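Local atomic coordinates of Sec-alkylsulfatase (Pseudomonas sp., PDB entry 4AXH), a protein that hydrolyses (R)-secondary alkyl sulfates with strict inversion of configuration, using two zinc ions to yield (S)-alcohols and sulfate. Residues Q110-A115 against Q354-V359; L130-M135 against G248-T253; Y89-D94 against S104-A109; L117-V120 against L124-V127; A63-I68 against P358-D363. All blocks are in the same frame, centred on the assembly; numbering follows the deposited sequence. Where two conformers were deposited one is given.

Contact 1. Residues Q110-A115 against Q354-V359. With ZN (zinc ion), chain C.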
# COMPACT_ATOMS: atom_id res chain seq x y z
N GLN A 110 20.37 -14.62 -22.16
CA GLN A 110 20.53 -15.31 -23.45
C GLN A 110 19.24 -15.47 -24.18
O GLN A 110 19.23 -15.36 -25.40
CB GLN A 110 21.18 -16.69 -23.28
CG GLN A 110 22.67 -16.65 -22.93
CD GLN A 110 23.21 -18.04 -22.90
OE1 GLN A 110 22.94 -18.82 -21.99
NE2 GLN A 110 23.94 -18.40 -23.94
N LEU A 111 18.16 -15.76 -23.45
CA LEU A 111 16.84 -15.93 -24.03
C LEU A 111 16.34 -14.60 -24.58
O LEU A 111 15.87 -14.53 -25.71
CB LEU A 111 15.87 -16.50 -22.98
CG LEU A 111 15.95 -18.02 -22.69
CD1 LEU A 111 15.38 -18.36 -21.33
CD2 LEU A 111 15.23 -18.81 -23.72
N ASN A 112 16.53 -13.53 -23.81
CA ASN A 112 16.12 -12.17 -24.14
C ASN A 112 16.89 -11.56 -25.32
O ASN A 112 16.55 -10.46 -25.77
CB ASN A 112 16.17 -11.27 -22.88
CG ASN A 112 15.04 -11.50 -21.91
OD1 ASN A 112 13.93 -11.86 -22.31
ND2 ASN A 112 15.27 -11.29 -20.62
N ASN A 113 17.90 -12.29 -25.81
CA ASN A 113 18.73 -11.93 -26.96
C ASN A 113 18.09 -12.43 -28.24
O ASN A 113 18.42 -11.93 -29.32
CB ASN A 113 20.13 -12.51 -26.84
CG ASN A 113 21.04 -11.80 -25.90
OD1 ASN A 113 21.55 -12.37 -24.95
ND2 ASN A 113 21.41 -10.61 -26.24
N ILE A 114 17.18 -13.43 -28.14
CA ILE A 114 16.46 -13.98 -29.29
C ILE A 114 15.47 -12.93 -29.78
O ILE A 114 14.32 -12.90 -29.33
CB ILE A 114 15.91 -15.44 -29.08
CG1 ILE A 114 17.06 -16.42 -28.79
CG2 ILE A 114 15.15 -15.93 -30.33
CD1 ILE A 114 16.87 -17.34 -27.60
N ALA A 115 15.98 -12.02 -30.64
CA ALA A 115 15.25 -10.86 -31.18
C ALA A 115 14.90 -10.98 -32.66
O ALA A 115 15.61 -11.66 -33.42
CB ALA A 115 16.03 -9.59 -30.94
N GLN A 354 3.26 -9.99 -24.06
CA GLN A 354 3.77 -8.70 -24.53
C GLN A 354 5.19 -8.41 -24.00
O GLN A 354 5.76 -7.34 -24.19
CB GLN A 354 2.74 -7.58 -24.30
CG GLN A 354 1.38 -7.86 -24.97
CD GLN A 354 1.51 -7.90 -26.49
OE1 GLN A 354 1.65 -8.95 -27.12
NE2 GLN A 354 1.48 -6.74 -27.10
N HIS A 355 5.77 -9.42 -23.37
CA HIS A 355 7.15 -9.48 -22.94
C HIS A 355 7.49 -10.92 -23.10
O HIS A 355 6.67 -11.76 -22.74
CB HIS A 355 7.33 -9.06 -21.48
CG HIS A 355 7.21 -7.60 -21.26
ND1 HIS A 355 8.13 -6.73 -21.76
CD2 HIS A 355 6.25 -6.92 -20.61
CE1 HIS A 355 7.71 -5.53 -21.40
NE2 HIS A 355 6.58 -5.60 -20.70
N ASN A 356 8.67 -11.22 -23.67
CA ASN A 356 9.21 -12.58 -23.85
C ASN A 356 8.51 -13.51 -24.83
O ASN A 356 7.62 -13.10 -25.57
CB ASN A 356 9.45 -13.27 -22.51
CG ASN A 356 10.06 -12.38 -21.47
OD1 ASN A 356 9.39 -11.93 -20.56
ND2 ASN A 356 11.36 -12.13 -21.58
N TRP A 357 8.94 -14.77 -24.84
CA TRP A 357 8.59 -15.85 -25.76
C TRP A 357 7.25 -16.53 -25.47
O TRP A 357 6.79 -16.54 -24.31
CB TRP A 357 9.74 -16.90 -25.81
CG TRP A 357 10.20 -17.30 -24.46
CD1 TRP A 357 9.67 -18.27 -23.67
CD2 TRP A 357 11.12 -16.57 -23.65
NE1 TRP A 357 10.28 -18.25 -22.43
CE2 TRP A 357 11.16 -17.21 -22.39
CE3 TRP A 357 11.92 -15.43 -23.86
CZ2 TRP A 357 12.01 -16.76 -21.35
CZ3 TRP A 357 12.72 -14.96 -22.83
CH2 TRP A 357 12.77 -15.63 -21.59
N PRO A 358 6.68 -17.23 -26.49
CA PRO A 358 5.43 -17.95 -26.27
C PRO A 358 5.61 -19.33 -25.63
O PRO A 358 6.67 -19.89 -25.70
CB PRO A 358 4.88 -18.11 -27.71
CG PRO A 358 5.77 -17.31 -28.60
CD PRO A 358 7.08 -17.32 -27.91
N VAL A 359 4.57 -19.90 -25.01
CA VAL A 359 4.62 -21.27 -24.50
C VAL A 359 3.68 -22.10 -25.38
O VAL A 359 2.54 -21.72 -25.54
CB VAL A 359 4.45 -21.45 -22.97
CG1 VAL A 359 3.12 -20.92 -22.48
CG2 VAL A 359 4.63 -22.92 -22.55
ZN ZN C . 5.13 -4.30 -20.38
O HOH W 1 4.71 -2.97 -18.80
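Asn356 and Trp357 carry the 354-359 segment's side of this buried contact, meeting Leu111 and Asn112 in the last part of helix 103-111 and the turn after it. They follow directly on His355, whose NE2 binds a zinc ion at 2.0 Å. Asp183, His184 and Asp310 also bind this ion, and water 1 lies 2.1 Å from it, near the plane of the His355 imidazole. Asn356 points its amide at that of Asn112, the two planes only 28° from coplanar, and its ND2 comes within 2.7 Å of Asn112 OD1. Asn112 is placed from its other end as well, because its ND2 donates to Gly248 O and to Asp246 OD2. The backbone carbonyl of Asn356 in turn accepts from the side chain of Asn134. This is the zinc-ligand loop of a metallo-beta-lactamase fold, running from strand 350-352 to strand 359-360, and Leu111 and Asn112 pack against Asn356 and Trp357 of this loop. Trp357 comes next, with a neighbour on each face of its indole. CB of Asn356 lies 3.5 Å above one face, while Leu111 lies over the opposite one, with Leu111 CB 3.5 Å from Trp357 CH2 and Leu111 CD1 3.7 Å from Trp357 CZ2. The indole is swung back between the backbone N and the carbonyl carbon (chi1 48°), which turns its six-membered ring toward Leu111. At the rim of that ring, near its plane, Asn112 OD1 approaches Trp357 CZ3 to 3.4 Å, with amide and indole planes 43° apart.

Contact 2. Residues L130-M135 against G248-T253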
# COMPACT_ATOMS: atom_id res chain seq x y z
N LEU A 130 13.03 -5.71 -30.05
CA LEU A 130 13.35 -4.46 -30.73
C LEU A 130 12.92 -3.32 -29.80
O LEU A 130 12.90 -2.17 -30.23
CB LEU A 130 12.63 -4.40 -32.09
CG LEU A 130 13.38 -4.99 -33.29
CD1 LEU A 130 13.27 -6.49 -33.34
CD2 LEU A 130 12.82 -4.48 -34.58
N ASP A 131 12.63 -3.65 -28.50
CA ASP A 131 12.08 -2.75 -27.47
C ASP A 131 11.91 -3.55 -26.15
O ASP A 131 11.76 -4.78 -26.22
CB ASP A 131 10.64 -2.35 -27.94
CG ASP A 131 9.89 -1.28 -27.15
OD1 ASP A 131 10.01 -0.09 -27.50
OD2 ASP A 131 9.10 -1.65 -26.27
N PRO A 132 11.77 -2.89 -24.97
CA PRO A 132 11.42 -3.64 -23.76
C PRO A 132 10.19 -4.56 -23.92
O PRO A 132 10.13 -5.63 -23.32
CB PRO A 132 11.13 -2.51 -22.76
CG PRO A 132 12.00 -1.40 -23.16
CD PRO A 132 11.94 -1.44 -24.65
N ALA A 133 9.21 -4.17 -24.74
CA ALA A 133 8.00 -4.97 -24.95
C ALA A 133 7.92 -5.61 -26.36
O ALA A 133 8.83 -5.47 -27.17
CB ALA A 133 6.77 -4.13 -24.65
N ASN A 134 6.83 -6.35 -26.63
CA ASN A 134 6.56 -7.02 -27.89
C ASN A 134 5.34 -6.41 -28.56
O ASN A 134 4.45 -5.85 -27.89
CB ASN A 134 6.26 -8.53 -27.66
CG ASN A 134 7.31 -9.31 -26.89
OD1 ASN A 134 8.49 -8.94 -26.80
ND2 ASN A 134 6.88 -10.42 -26.34
N MET A 135 5.29 -6.57 -29.91
CA MET A 135 4.18 -6.14 -30.75
C MET A 135 3.61 -7.41 -31.40
O MET A 135 4.34 -8.15 -32.07
CB MET A 135 4.68 -5.14 -31.83
CG MET A 135 3.59 -4.53 -32.72
SD MET A 135 4.24 -3.74 -34.23
CE MET A 135 4.96 -2.21 -33.53
N GLY A 248 15.56 -8.77 -17.10
CA GLY A 248 14.59 -9.79 -16.74
C GLY A 248 13.57 -10.04 -17.81
O GLY A 248 13.58 -11.10 -18.43
N LEU A 249 12.69 -9.06 -18.03
CA LEU A 249 11.63 -9.16 -19.04
C LEU A 249 12.02 -8.55 -20.38
O LEU A 249 11.20 -8.52 -21.30
CB LEU A 249 10.32 -8.56 -18.52
CG LEU A 249 9.76 -9.12 -17.24
CD1 LEU A 249 8.58 -8.29 -16.78
CD2 LEU A 249 9.37 -10.59 -17.42
N PHE A 250 13.24 -8.00 -20.45
CA PHE A 250 13.86 -7.36 -21.63
C PHE A 250 15.32 -7.09 -21.34
O PHE A 250 15.78 -7.38 -20.24
CB PHE A 250 13.15 -6.06 -22.04
CG PHE A 250 12.74 -5.17 -20.88
CD1 PHE A 250 13.65 -4.27 -20.32
CD2 PHE A 250 11.47 -5.27 -20.32
CE1 PHE A 250 13.30 -3.52 -19.21
CE2 PHE A 250 11.12 -4.50 -19.21
CZ PHE A 250 12.04 -3.64 -18.66
N LYS A 251 16.03 -6.50 -22.29
CA LYS A 251 17.45 -6.20 -22.13
C LYS A 251 17.69 -4.96 -21.26
O LYS A 251 18.43 -5.04 -20.29
CB LYS A 251 18.16 -6.08 -23.49
CG LYS A 251 18.06 -7.29 -24.44
CD LYS A 251 18.51 -8.63 -23.85
CE LYS A 251 20.00 -8.78 -23.62
NZ LYS A 251 20.27 -9.62 -22.43
N THR A 252 17.05 -3.82 -21.61
CA THR A 252 17.21 -2.51 -20.94
C THR A 252 16.10 -1.60 -21.45
O THR A 252 15.33 -2.03 -22.32
CB THR A 252 18.62 -1.88 -21.30
OG1 THR A 252 18.79 -0.58 -20.66
CG2 THR A 252 18.86 -1.79 -22.81
N THR A 253 16.03 -0.35 -20.93
CA THR A 253 15.06 0.63 -21.42
C THR A 253 15.57 1.37 -22.64
O THR A 253 16.78 1.55 -22.82
CB THR A 253 14.55 1.62 -20.32
OG1 THR A 253 15.65 2.30 -19.69
CG2 THR A 253 13.64 0.94 -19.29
O HOH W 2 10.53 -8.62 -23.93
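Apolar packing between Pro132 and Phe250 forms the centre of this contact. Pro132 presents its CB to one face of the phenyl group, with Pro132 CB standing 3.8 Å from the Phe250 ring centroid and 17° off its normal, a CH-pi contact. The nearest ring atom is Phe250 CG, 3.6 Å from Pro132 CB, so the proline sits over the end of the ring next to its attachment to the backbone. With chi1 at 41°, the phenyl group is folded between its own backbone N and carbonyl carbon, close beside the proline. Further round the pyrrolidine, Pro132 CG touches the backbone two residues beyond Phe250, lying 3.5 Å from Thr252 O.

The polar part runs through the backbone and solvent. Water 2 is 3.1 Å from Pro132 O and 2.7 Å from Leu249 O and can donate to both, although other acceptors compete for its protons. Pro132 itself is the middle residue of an Asx turn, in which the Ala133 backbone N donates to Asp131 OD2 at 3.0 Å and 168°. Asp131 is fixed in its turn by Thr151 and Thr155.

Both loops border the active site: the Phe250 side chain is about 4 Å from that of zinc ligand His355, and the Leu249 side chain about 4 Å from that of sulfate-binding Tyr417. Two carbonyl oxygens cannot hydrogen-bond each other; water 2 lies between them, and the direct contact beside the zinc centre rests on the CH-pi packing of Pro132 on Phe250.

Contact 3. Residues Y89-D94 against S104-A109. Unlike the reference sequence in segment 104-109: Arg107 (reference His).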
# COMPACT_ATOMS: atom_id res chain seq x y z
N TYR A 89 25.00 -6.67 -26.50
CA TYR A 89 24.84 -7.91 -25.75
C TYR A 89 25.42 -9.16 -26.44
O TYR A 89 25.05 -10.28 -26.09
CB TYR A 89 23.38 -8.09 -25.34
CG TYR A 89 22.86 -6.97 -24.47
CD1 TYR A 89 23.16 -6.93 -23.11
CD2 TYR A 89 22.09 -5.95 -25.01
CE1 TYR A 89 22.70 -5.87 -22.30
CE2 TYR A 89 21.62 -4.90 -24.21
CZ TYR A 89 21.94 -4.85 -22.87
OH TYR A 89 21.49 -3.82 -22.08
N GLN A 90 26.38 -8.96 -27.37
CA GLN A 90 27.05 -10.01 -28.13
C GLN A 90 27.81 -11.03 -27.25
O GLN A 90 27.81 -12.22 -27.57
CB GLN A 90 27.99 -9.40 -29.17
CG GLN A 90 28.18 -10.31 -30.38
CD GLN A 90 27.30 -9.91 -31.52
OE1 GLN A 90 27.77 -9.34 -32.52
NE2 GLN A 90 26.00 -10.21 -31.42
N PHE A 91 28.41 -10.57 -26.14
CA PHE A 91 29.15 -11.39 -25.16
C PHE A 91 28.32 -12.55 -24.60
O PHE A 91 28.90 -13.53 -24.08
CB PHE A 91 29.69 -10.50 -24.02
CG PHE A 91 28.63 -9.77 -23.23
CD1 PHE A 91 28.10 -8.57 -23.68
CD2 PHE A 91 28.19 -10.26 -22.01
CE1 PHE A 91 27.12 -7.90 -22.94
CE2 PHE A 91 27.22 -9.58 -21.28
CZ PHE A 91 26.67 -8.42 -21.75
N LEU A 92 26.98 -12.46 -24.69
CA LEU A 92 26.06 -13.47 -24.16
C LEU A 92 25.83 -14.63 -25.10
O LEU A 92 25.53 -15.73 -24.63
CB LEU A 92 24.70 -12.83 -23.81
CG LEU A 92 24.67 -11.88 -22.64
CD1 LEU A 92 23.44 -10.99 -22.68
CD2 LEU A 92 24.78 -12.64 -21.33
N ASN A 93 25.89 -14.38 -26.40
CA ASN A 93 25.57 -15.35 -27.44
C ASN A 93 26.39 -16.62 -27.56
O ASN A 93 27.61 -16.58 -27.82
CB ASN A 93 25.36 -14.68 -28.79
CG ASN A 93 24.07 -13.90 -28.93
OD1 ASN A 93 23.07 -14.25 -28.13
ND2 ASN A 93 23.95 -13.03 -29.80
N ASP A 94 25.65 -17.76 -27.45
CA ASP A 94 26.13 -19.15 -27.59
C ASP A 94 27.44 -19.40 -26.83
O ASP A 94 28.47 -19.80 -27.40
CB ASP A 94 26.18 -19.56 -29.09
CG ASP A 94 24.83 -19.54 -29.82
OD1 ASP A 94 23.87 -20.19 -29.32
OD2 ASP A 94 24.74 -18.88 -30.89
N SER A 104 21.82 -18.42 -13.76
CA SER A 104 20.38 -18.35 -14.02
C SER A 104 20.02 -17.02 -14.72
O SER A 104 19.23 -17.01 -15.64
CB SER A 104 19.61 -18.46 -12.71
OG SER A 104 18.20 -18.53 -12.91
N LEU A 105 20.64 -15.90 -14.26
CA LEU A 105 20.46 -14.57 -14.83
C LEU A 105 20.96 -14.57 -16.30
O LEU A 105 20.27 -14.05 -17.19
CB LEU A 105 21.20 -13.51 -14.01
CG LEU A 105 21.05 -12.01 -14.48
CD1 LEU A 105 19.61 -11.65 -14.89
CD2 LEU A 105 21.50 -11.07 -13.41
N TRP A 106 22.14 -15.20 -16.53
CA TRP A 106 22.77 -15.36 -17.83
C TRP A 106 21.87 -16.16 -18.78
O TRP A 106 21.86 -15.90 -19.98
CB TRP A 106 24.11 -16.07 -17.64
CG TRP A 106 24.96 -16.18 -18.87
CD1 TRP A 106 24.89 -17.15 -19.81
CD2 TRP A 106 26.06 -15.33 -19.24
NE1 TRP A 106 25.84 -16.94 -20.77
CE2 TRP A 106 26.59 -15.84 -20.44
CE3 TRP A 106 26.66 -14.19 -18.66
CZ2 TRP A 106 27.69 -15.25 -21.08
CZ3 TRP A 106 27.74 -13.60 -19.31
CH2 TRP A 106 28.24 -14.13 -20.50
N ARG A 107 21.15 -17.16 -18.27
CA ARG A 107 20.25 -18.03 -19.01
C ARG A 107 19.12 -17.15 -19.56
O ARG A 107 18.80 -17.25 -20.75
CB ARG A 107 19.65 -19.08 -18.04
CG ARG A 107 19.36 -20.42 -18.66
CD ARG A 107 17.94 -20.52 -19.06
NE ARG A 107 17.80 -21.66 -19.96
CZ ARG A 107 16.63 -22.21 -20.30
NH1 ARG A 107 15.49 -21.73 -19.80
NH2 ARG A 107 16.59 -23.24 -21.13
N GLN A 108 18.52 -16.28 -18.69
CA GLN A 108 17.44 -15.37 -19.04
C GLN A 108 17.95 -14.30 -19.99
O GLN A 108 17.25 -13.97 -20.96
CB GLN A 108 16.84 -14.73 -17.79
CG GLN A 108 15.44 -14.14 -17.99
CD GLN A 108 14.33 -15.12 -18.11
OE1 GLN A 108 14.49 -16.34 -18.15
NE2 GLN A 108 13.15 -14.60 -18.13
N ALA A 109 19.18 -13.81 -19.75
CA ALA A 109 19.86 -12.82 -20.58
C ALA A 109 19.97 -13.34 -22.01
O ALA A 109 19.61 -12.63 -22.93
CB ALA A 109 21.25 -12.52 -20.02
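Phe91 and Leu92, in a short 3-10 segment, pack on Trp106 and Ala109 along one side of helix 103-111. Tyr89, two residues before Phe91, instead makes a cation-pi contact with Lys251, and its hydroxyl is hydrogen-bonded to Gln244. Phe91 makes a light contact. Trp106 CH2 comes to the rim of the phenyl group, near its plane, 4.2 Å from Phe91 CD2, and the carbonyl Phe91 O stands 3.7 Å from Trp106 CZ2.

Leu92 does most of the work. One branch, Leu92 CD2, is placed almost squarely over the six-membered ring of Trp106, 3.5 Å from the centroid and only 7° off the normal, in a CH-pi contact. That same methyl is 3.8 Å from Ala109 CB, and the second branch, Leu92 CD1, is also 3.8 Å from Ala109 CB. The isobutyl group thus fits into the angle between indole and alanine, about one turn apart on the helix. Trp106 reaches it because its CG extends anti to the backbone N (chi1 -174°), laying the indole out toward the 3-10 segment. Trp106 was modelled in two conformers, so the details of its packing are less certain. Beyond the two segments, Leu92 O accepts a weak hydrogen bond from the Gln110 side chain.

The join lies away from the zinc and sulfate sites. Its side-chain packing is apolar, with one backbone carbonyl, Phe91 O, beside the indole, which implies a hydrophobic closure of the loop leading into the helix.

Contact 4. Residues L117-V120 against L124-V127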
# COMPACT_ATOMS: atom_id res chain seq x y z
N LEU A 117 11.60 -10.99 -35.92
CA LEU A 117 10.23 -11.26 -36.37
C LEU A 117 10.01 -12.74 -36.26
O LEU A 117 10.89 -13.51 -36.63
CB LEU A 117 9.99 -10.74 -37.82
CG LEU A 117 8.61 -11.06 -38.45
CD1 LEU A 117 7.49 -10.36 -37.72
CD2 LEU A 117 8.61 -10.79 -39.95
N PHE A 118 8.85 -13.15 -35.74
CA PHE A 118 8.55 -14.56 -35.50
C PHE A 118 7.14 -14.91 -35.86
O PHE A 118 6.22 -14.23 -35.40
CB PHE A 118 8.73 -14.88 -34.00
CG PHE A 118 10.04 -14.56 -33.36
CD1 PHE A 118 10.31 -13.29 -32.86
CD2 PHE A 118 10.99 -15.56 -33.16
CE1 PHE A 118 11.52 -13.01 -32.24
CE2 PHE A 118 12.21 -15.28 -32.56
CZ PHE A 118 12.46 -14.01 -32.08
N GLU A 119 6.93 -16.04 -36.56
CA GLU A 119 5.58 -16.55 -36.83
C GLU A 119 5.13 -17.40 -35.63
O GLU A 119 5.92 -18.18 -35.12
CB GLU A 119 5.56 -17.40 -38.11
CG GLU A 119 4.18 -17.74 -38.65
CD GLU A 119 4.19 -18.47 -39.98
OE1 GLU A 119 4.96 -19.45 -40.13
OE2 GLU A 119 3.41 -18.08 -40.88
N VAL A 120 3.91 -17.20 -35.16
CA VAL A 120 3.33 -17.98 -34.08
C VAL A 120 2.46 -19.04 -34.75
O VAL A 120 2.54 -20.22 -34.44
CB VAL A 120 2.51 -17.12 -33.08
CG1 VAL A 120 1.84 -17.98 -32.00
CG2 VAL A 120 3.38 -16.03 -32.45
N LEU A 124 -0.32 -14.71 -38.03
CA LEU A 124 -0.05 -14.29 -36.65
C LEU A 124 1.45 -14.26 -36.35
O LEU A 124 2.10 -15.30 -36.25
CB LEU A 124 -0.78 -15.21 -35.67
CG LEU A 124 -0.90 -14.73 -34.25
CD1 LEU A 124 -1.90 -13.60 -34.14
CD2 LEU A 124 -1.30 -15.87 -33.31
N TYR A 125 1.98 -13.04 -36.23
CA TYR A 125 3.39 -12.78 -36.02
C TYR A 125 3.66 -11.94 -34.77
O TYR A 125 2.74 -11.39 -34.15
CB TYR A 125 4.03 -12.13 -37.26
CG TYR A 125 3.78 -12.93 -38.52
CD1 TYR A 125 2.57 -12.84 -39.21
CD2 TYR A 125 4.75 -13.79 -39.03
CE1 TYR A 125 2.31 -13.63 -40.33
CE2 TYR A 125 4.53 -14.53 -40.19
CZ TYR A 125 3.30 -14.46 -40.82
OH TYR A 125 3.05 -15.21 -41.95
N GLN A 126 4.93 -11.86 -34.38
CA GLN A 126 5.34 -11.12 -33.21
C GLN A 126 6.71 -10.54 -33.44
O GLN A 126 7.58 -11.20 -34.03
CB GLN A 126 5.34 -12.08 -32.02
CG GLN A 126 4.98 -11.44 -30.70
CD GLN A 126 4.46 -12.45 -29.70
OE1 GLN A 126 3.47 -12.04 -28.93
NE2 GLN A 126 4.98 -13.56 -29.55
N VAL A 127 6.90 -9.29 -33.01
CA VAL A 127 8.19 -8.62 -33.05
C VAL A 127 8.60 -8.51 -31.61
O VAL A 127 7.89 -7.91 -30.78
CB VAL A 127 8.21 -7.24 -33.77
CG1 VAL A 127 9.63 -6.67 -33.79
CG2 VAL A 127 7.66 -7.34 -35.20
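The ring of Phe118 presents its edge to the Gln126 carbonyl, with Phe118 CD1 3.6 Å from Gln126 O in the ring plane, and Arg128 adds a cation-pi contact. On the other side of the sheet, Glu119 runs alongside Tyr125 in the same direction, its carboxylate 26° from the plane of the phenol. Glu119 CG packs 3.6 Å from Tyr125 CE2. Glu119 has a chi1 of -168° and an extended chain beyond, which carry its carboxylate as far as the hydroxyl, Glu119 OE2 being 3.1 Å from Tyr125 OH. Leu117 shares this face, its CD1 touching Tyr125 CB and Val127 CG2, each at 3.9 Å.

Backbone bonds make the pair an antiparallel beta hairpin. Phe118 and Gln126 form a hydrogen-bonded pair, with N to O distances of 2.9 Å in both directions, flanked by the non-hydrogen-bonded pairs Leu117-Val127 and Glu119-Tyr125. A further bond, Val120 N to Leu124 O at 2.8 Å and 171°, fastens the hairpin toward its turn.

Within the large mixed sheet the hairpin lies between strands 67-70 and 135-138. Helix 153-164 packs on Leu117 and Val127, while Val120 and Gln126 touch strand 350-352 of the second sheet.

Contact 5. Residues A63-I68 against P358-D363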
# COMPACT_ATOMS: atom_id res chain seq x y z
N ALA A 63 11.81 -19.92 -27.75
CA ALA A 63 12.20 -18.60 -28.19
C ALA A 63 12.65 -18.60 -29.65
O ALA A 63 12.29 -17.68 -30.38
CB ALA A 63 13.29 -18.03 -27.28
N LYS A 64 13.44 -19.62 -30.09
CA LYS A 64 14.00 -19.71 -31.44
C LYS A 64 12.98 -20.16 -32.48
O LYS A 64 13.21 -19.97 -33.69
CB LYS A 64 15.22 -20.63 -31.46
CG LYS A 64 16.42 -20.08 -30.67
CD LYS A 64 17.50 -21.12 -30.45
CE LYS A 64 18.71 -20.55 -29.78
NZ LYS A 64 19.71 -21.61 -29.48
N ARG A 65 11.83 -20.72 -32.02
CA ARG A 65 10.75 -21.22 -32.85
C ARG A 65 10.01 -20.11 -33.51
O ARG A 65 9.58 -19.16 -32.84
CB ARG A 65 9.80 -22.14 -32.03
CG ARG A 65 8.68 -22.79 -32.84
CD ARG A 65 8.00 -23.96 -32.14
NE ARG A 65 6.85 -24.42 -32.92
CZ ARG A 65 5.84 -25.17 -32.46
NH1 ARG A 65 5.84 -25.59 -31.20
NH2 ARG A 65 4.82 -25.48 -33.26
N GLY A 66 9.81 -20.25 -34.81
CA GLY A 66 9.08 -19.29 -35.62
C GLY A 66 9.93 -18.16 -36.17
O GLY A 66 9.41 -17.34 -36.92
N LEU A 67 11.23 -18.11 -35.83
CA LEU A 67 12.16 -17.06 -36.27
C LEU A 67 12.21 -16.99 -37.77
O LEU A 67 12.68 -17.92 -38.44
CB LEU A 67 13.57 -17.21 -35.66
CG LEU A 67 14.63 -16.16 -36.11
CD1 LEU A 67 14.27 -14.78 -35.63
CD2 LEU A 67 15.97 -16.50 -35.60
N ILE A 68 11.68 -15.88 -38.30
CA ILE A 68 11.63 -15.55 -39.72
C ILE A 68 12.84 -14.68 -40.07
O ILE A 68 13.53 -14.96 -41.06
CB ILE A 68 10.29 -14.87 -40.04
CG1 ILE A 68 9.19 -15.92 -40.21
CG2 ILE A 68 10.38 -13.95 -41.29
CD1 ILE A 68 7.91 -15.44 -39.81
N PRO A 358 6.68 -17.23 -26.49
CA PRO A 358 5.43 -17.95 -26.27
C PRO A 358 5.61 -19.33 -25.63
O PRO A 358 6.67 -19.89 -25.70
CB PRO A 358 4.88 -18.11 -27.71
CG PRO A 358 5.77 -17.31 -28.60
CD PRO A 358 7.08 -17.32 -27.91
N VAL A 359 4.57 -19.90 -25.01
CA VAL A 359 4.62 -21.27 -24.50
C VAL A 359 3.68 -22.10 -25.38
O VAL A 359 2.54 -21.72 -25.54
CB VAL A 359 4.45 -21.45 -22.97
CG1 VAL A 359 3.12 -20.92 -22.48
CG2 VAL A 359 4.63 -22.92 -22.55
N TRP A 360 4.18 -23.17 -26.00
CA TRP A 360 3.40 -23.99 -26.95
C TRP A 360 2.82 -25.27 -26.36
O TRP A 360 3.44 -25.89 -25.50
CB TRP A 360 4.25 -24.38 -28.19
CG TRP A 360 5.21 -23.35 -28.68
CD1 TRP A 360 6.42 -23.04 -28.13
CD2 TRP A 360 5.03 -22.43 -29.77
NE1 TRP A 360 7.00 -21.99 -28.81
CE2 TRP A 360 6.20 -21.65 -29.87
CE3 TRP A 360 4.00 -22.24 -30.73
CZ2 TRP A 360 6.36 -20.65 -30.84
CZ3 TRP A 360 4.17 -21.25 -31.69
CH2 TRP A 360 5.32 -20.45 -31.72
N GLY A 361 1.67 -25.68 -26.88
CA GLY A 361 0.99 -26.91 -26.48
C GLY A 361 0.11 -26.70 -25.29
O GLY A 361 0.59 -26.24 -24.25
N GLY A 362 -1.17 -27.04 -25.44
CA GLY A 362 -2.22 -26.89 -24.43
C GLY A 362 -1.80 -27.32 -23.05
O GLY A 362 -2.05 -26.59 -22.09
N ASP A 363 -1.15 -28.49 -22.96
CA ASP A 363 -0.70 -29.02 -21.68
C ASP A 363 0.38 -28.17 -21.01
O ASP A 363 0.27 -27.92 -19.79
CB ASP A 363 -0.33 -30.52 -21.75
CG ASP A 363 -1.56 -31.42 -21.87
OD1 ASP A 363 -2.38 -31.44 -20.92
OD2 ASP A 363 -1.69 -32.11 -22.91
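Arg65 NH1 hangs over the indole of Trp360, 3.4 Å from Trp360 CG, as the leading atom of a guanidinium that lies flat on the ring. The planes are 22° apart and their centres 4.1 Å, and Arg65 CZ stands over the face of the Trp360 six-membered ring, 23° off its normal. This is a cation-pi stack. The aliphatic stem shares it: Arg65 CD is 4.0 Å from the centroid of the Trp360 five-membered ring, a CH-pi contact, and Arg65 CG is 3.7 Å from Trp360 CZ2. Arg65 crosses over the indole because its chain is extended from CG to NE, with CG anti to the backbone N (chi1 -176°).

The other face of the indole is backed by Pro358, its CB 4.2 Å above the plane, so the aromatic system is held between a proline and an arginine. Val120 and Val350 also touch Trp360. Charge is thus placed over a pi surface at an exposed spot.

Arg65 sits in a type II beta turn that leads from helix 58-64 into strand 67-70, and Trp360 on edge strand 359-360. The stack therefore bridges the margins of the two sheets that form the sandwich of a metallo-beta-lactamase fold.

In the fold
Along the chain from the N terminus, contact 5 opens first, at 63-68, and encloses everything up to 363. Inside it, contact 3 closes a short local loop by bringing 89-94 onto helix 103-111. Contact 1 begins at the end of that same helix. Within its span lie, in series, the hairpin of contact 4 and then contact 2, which joins the loop at 130-135 to that at 248-253. The chain returns at 354-359 to close contact 1 and immediately closes contact 5, the two sharing Pro358 and Val359. None of the loops cross. Contacts 4 and 5 meet at strands 67-70 and 116-119, while contacts 1 and 2 meet beside the zinc site.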